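Local coordinates for protein glycosyltransferase (duf1792) (Streptococcus sanguinis, PDB 5V4A) that is a glycosyltransferase domain of GT-D fold that binds UDP and, as part of a longer protein, probably serves the accessory SecA2/SecY2 export system, at residues R55-M60 with L207-V212. Residues are numbered along the deposited sequence; the frame is centred on the assembly and turned at random.
Sequences REIMSM and LVYDLV
M60 and I57 meet the ring of Y209 from two places along its CD1–CE1 side, a Met-aromatic contact joined to aliphatic packing where the segment carrying I57 and M60 packs against helix 201-213 of the GT-D fold. The evidence for the first part is that M60 SD comes to 3.2 Å from Y209 CE1, a tight approach for sulfur against carbon. Measured to the ring centroid, the same sulfur is 4.5 Å away. It stands 68° off the ring normal, an oblique approach. The bend at chi3 (94°) then turns the methyl into the ring plane: M60 CE sits at the edge, 3.5 Å from Y209 CE1 and within van der Waals range of the hydroxyl. The two side chains run at about a right angle to each other. I57 meets the base of the same side chain, its CD1 lying 3.7 Å from Y209 CB while CG1 reaches CD1 of the ring obliquely. With CG anti to the backbone N, the Y209 ring extends out from its helix to lie alongside I57 and M60; the CA atoms of I57 and Y209 are 7.7 Å apart.

Further out, R53 reaches D210 OD1 in a salt bridge across the two helices while also pairing with E56 OE1 of its own helix, and D210 OD2 pairs with K184 of helix 180-190. I57 also packs on F28, and its side chain lies about 12 Å from UDP. The contact thus joins helix 48-58 to helix 201-213, which also carries the UDP-binding K205, without touching the ligand. What places M60 is the turn that carries S59 and M60, where M60 N bonds to I57 O and S59 OG donates to E56 O at 2.8 Å, from 36° out of the carbonyl plane.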
ATOM      1  N   ARG A  55       6.219 -30.400   5.809  1.00 18.84           N
ATOM      2  CA  ARG A  55       4.927 -31.033   5.599  1.00 18.71           C
ATOM      3  C   ARG A  55       3.989 -30.748   6.765  1.00 18.74           C
ATOM      4  O   ARG A  55       2.792 -30.507   6.567  1.00 19.30           O
ATOM      5  CB  ARG A  55       5.122 -32.533   5.419  1.00 19.56           C
ATOM      6  CG  ARG A  55       3.893 -33.318   5.028  1.00 20.52           C
ATOM      7  CD  ARG A  55       4.306 -34.747   4.809  1.00 32.24           C
ATOM      8  NE  ARG A  55       5.015 -35.247   5.982  1.00 31.94           N
ATOM      9  CZ  ARG A  55       5.774 -36.339   5.990  1.00 33.97           C
ATOM     10  NH1 ARG A  55       5.935 -37.048   4.875  1.00 22.97           N
ATOM     11  NH2 ARG A  55       6.384 -36.713   7.110  1.00 31.34           N
ATOM     12  N   GLU A  56       4.534 -30.701   7.982  1.00 18.60           N
ATOM     13  CA  GLU A  56       3.688 -30.467   9.150  1.00 24.00           C
ATOM     14  C   GLU A  56       3.114 -29.058   9.137  1.00 24.17           C
ATOM     15  O   GLU A  56       1.938 -28.859   9.464  1.00 18.47           O
ATOM     16  CB  GLU A  56       4.470 -30.698  10.437  1.00 23.68           C
ATOM     17  CG  GLU A  56       3.555 -30.725  11.644  1.00 30.93           C
ATOM     18  CD  GLU A  56       4.279 -30.814  12.973  1.00 32.73           C
ATOM     19  OE1 GLU A  56       5.517 -30.989  12.989  1.00 25.60           O
ATOM     20  OE2 GLU A  56       3.592 -30.652  14.008  1.00 36.66           O
ATOM     21  N   ILE A  57       3.942 -28.069   8.790  1.00 20.76           N
ATOM     22  CA  ILE A  57       3.492 -26.685   8.798  1.00 19.21           C
ATOM     23  C   ILE A  57       2.505 -26.434   7.660  1.00 24.94           C
ATOM     24  O   ILE A  57       1.507 -25.712   7.832  1.00 17.60           O
ATOM     25  CB  ILE A  57       4.707 -25.742   8.731  1.00 20.07           C
ATOM     26  CG1 ILE A  57       5.630 -25.939   9.933  1.00 15.73           C
ATOM     27  CG2 ILE A  57       4.283 -24.301   8.684  1.00 15.00           C
ATOM     28  CD1 ILE A  57       6.988 -25.255   9.732  1.00 17.64           C
ATOM     29  N   MET A  58       2.748 -27.056   6.496  1.00 22.28           N
ATOM     30  CA  MET A  58       1.873 -26.899   5.334  1.00 24.59           C
ATOM     31  C   MET A  58       0.437 -27.296   5.621  1.00 27.44           C
ATOM     32  O   MET A  58      -0.484 -26.789   4.971  1.00 26.93           O
ATOM     33  CB  MET A  58       2.386 -27.734   4.159  1.00 31.32           C
ATOM     34  CG  MET A  58       3.664 -27.241   3.527  1.00 36.17           C
ATOM     35  SD  MET A  58       4.172 -28.295   2.152  1.00 37.21           S
ATOM     36  CE  MET A  58       2.676 -28.257   1.168  1.00 34.30           C
ATOM     37  N   SER A  59       0.229 -28.236   6.538  1.00 27.16           N
ATOM     38  CA  SER A  59      -1.085 -28.787   6.823  1.00 29.34           C
ATOM     39  C   SER A  59      -1.869 -27.969   7.843  1.00 23.08           C
ATOM     40  O   SER A  59      -2.984 -28.351   8.188  1.00 25.09           O
ATOM     41  CB  SER A  59      -0.934 -30.220   7.331  1.00 27.66           C
ATOM     42  OG  SER A  59      -0.342 -30.215   8.621  1.00 31.20           O
ATOM     43  N   MET A  60      -1.293 -26.882   8.343  1.00 22.35           N
ATOM     44  CA  MET A  60      -1.864 -26.059   9.400  1.00 22.74           C
ATOM     45  C   MET A  60      -2.808 -24.997   8.850  1.00 23.85           C
ATOM     46  O   MET A  60      -2.656 -24.531   7.719  1.00 21.97           O
ATOM     47  CB  MET A  60      -0.737 -25.410  10.183  1.00 19.20           C
ATOM     48  CG  MET A  60      -0.180 -26.343  11.191  1.00 30.36           C
ATOM     49  SD  MET A  60       1.126 -25.491  12.017  1.00 36.72           S
ATOM     50  CE  MET A  60       0.207 -24.836  13.405  1.00 36.57           C
ATOM     51  N   LEU A 207      11.906 -21.563  10.783  1.00 16.28           N
ATOM     52  CA  LEU A 207      12.305 -20.475  11.661  1.00 14.20           C
ATOM     53  C   LEU A 207      11.103 -19.627  12.061  1.00 13.81           C
ATOM     54  O   LEU A 207      10.856 -19.398  13.254  1.00 13.98           O
ATOM     55  CB  LEU A 207      13.385 -19.636  10.963  1.00 13.73           C
ATOM     56  CG  LEU A 207      14.085 -18.505  11.729  1.00 34.00           C
ATOM     57  CD1 LEU A 207      14.525 -18.933  13.127  1.00 26.50           C
ATOM     58  CD2 LEU A 207      15.251 -17.914  10.933  1.00 27.48           C
ATOM     59  N   VAL A 208      10.343 -19.140  11.074  1.00 16.06           N
ATOM     60  CA  VAL A 208       9.177 -18.326  11.419  1.00 13.08           C
ATOM     61  C   VAL A 208       8.240 -19.115  12.325  1.00 13.64           C
ATOM     62  O   VAL A 208       7.757 -18.600  13.339  1.00 13.67           O
ATOM     63  CB  VAL A 208       8.440 -17.832  10.166  1.00 12.67           C
ATOM     64  CG1 VAL A 208       7.065 -17.259  10.605  1.00 12.58           C
ATOM     65  CG2 VAL A 208       9.251 -16.772   9.453  1.00 15.44           C
ATOM     66  N   TYR A 209       7.924 -20.355  11.947  1.00 14.16           N
ATOM     67  CA  TYR A 209       7.012 -21.144  12.778  1.00 16.17           C
ATOM     68  C   TYR A 209       7.520 -21.246  14.208  1.00 15.12           C
ATOM     69  O   TYR A 209       6.775 -20.988  15.167  1.00 15.31           O
ATOM     70  CB  TYR A 209       6.808 -22.541  12.197  1.00 17.94           C
ATOM     71  CG  TYR A 209       5.844 -23.344  13.037  1.00 19.85           C
ATOM     72  CD1 TYR A 209       4.499 -23.360  12.749  1.00 24.49           C
ATOM     73  CD2 TYR A 209       6.285 -24.068  14.141  1.00 16.59           C
ATOM     74  CE1 TYR A 209       3.610 -24.080  13.539  1.00 16.72           C
ATOM     75  CE2 TYR A 209       5.400 -24.786  14.942  1.00 23.92           C
ATOM     76  CZ  TYR A 209       4.069 -24.797  14.623  1.00 28.12           C
ATOM     77  OH  TYR A 209       3.179 -25.509  15.401  1.00 36.24           O
ATOM     78  N   ASP A 210       8.792 -21.615  14.374  1.00 15.64           N
ATOM     79  CA  ASP A 210       9.346 -21.796  15.712  1.00 19.37           C
ATOM     80  C   ASP A 210       9.359 -20.486  16.481  1.00 21.98           C
ATOM     81  O   ASP A 210       9.108 -20.464  17.691  1.00 23.75           O
ATOM     82  CB  ASP A 210      10.765 -22.372  15.631  1.00 16.10           C
ATOM     83  CG  ASP A 210      10.787 -23.868  15.386  1.00 16.80           C
ATOM     84  OD1 ASP A 210       9.721 -24.516  15.446  1.00 30.19           O
ATOM     85  OD2 ASP A 210      11.885 -24.399  15.140  1.00 25.13           O
ATOM     86  N   LEU A 211       9.680 -19.386  15.802  1.00 14.70           N
ATOM     87  CA  LEU A 211       9.716 -18.089  16.463  1.00 14.36           C
ATOM     88  C   LEU A 211       8.323 -17.629  16.878  1.00 16.82           C
ATOM     89  O   LEU A 211       8.168 -17.030  17.946  1.00 18.09           O
ATOM     90  CB  LEU A 211      10.366 -17.057  15.536  1.00 13.61           C
ATOM     91  CG  LEU A 211      11.881 -17.150  15.376  1.00 24.19           C
ATOM     92  CD1 LEU A 211      12.347 -16.119  14.357  1.00 22.78           C
ATOM     93  CD2 LEU A 211      12.580 -16.967  16.713  1.00 16.13           C
ATOM     94  N   VAL A 212       7.295 -17.953  16.085  1.00 14.23           N
ATOM     95  CA  VAL A 212       5.922 -17.613  16.460  1.00 15.21           C
ATOM     96  C   VAL A 212       5.541 -18.294  17.769  1.00 23.10           C
ATOM     97  O   VAL A 212       4.910 -17.691  18.647  1.00 20.80           O
ATOM     98  CB  VAL A 212       4.953 -18.008  15.328  1.00 14.20           C
ATOM     99  CG1 VAL A 212       3.509 -17.982  15.819  1.00 15.60           C
ATOM    100  CG2 VAL A 212       5.137 -17.077  14.114  1.00 13.45           C
TER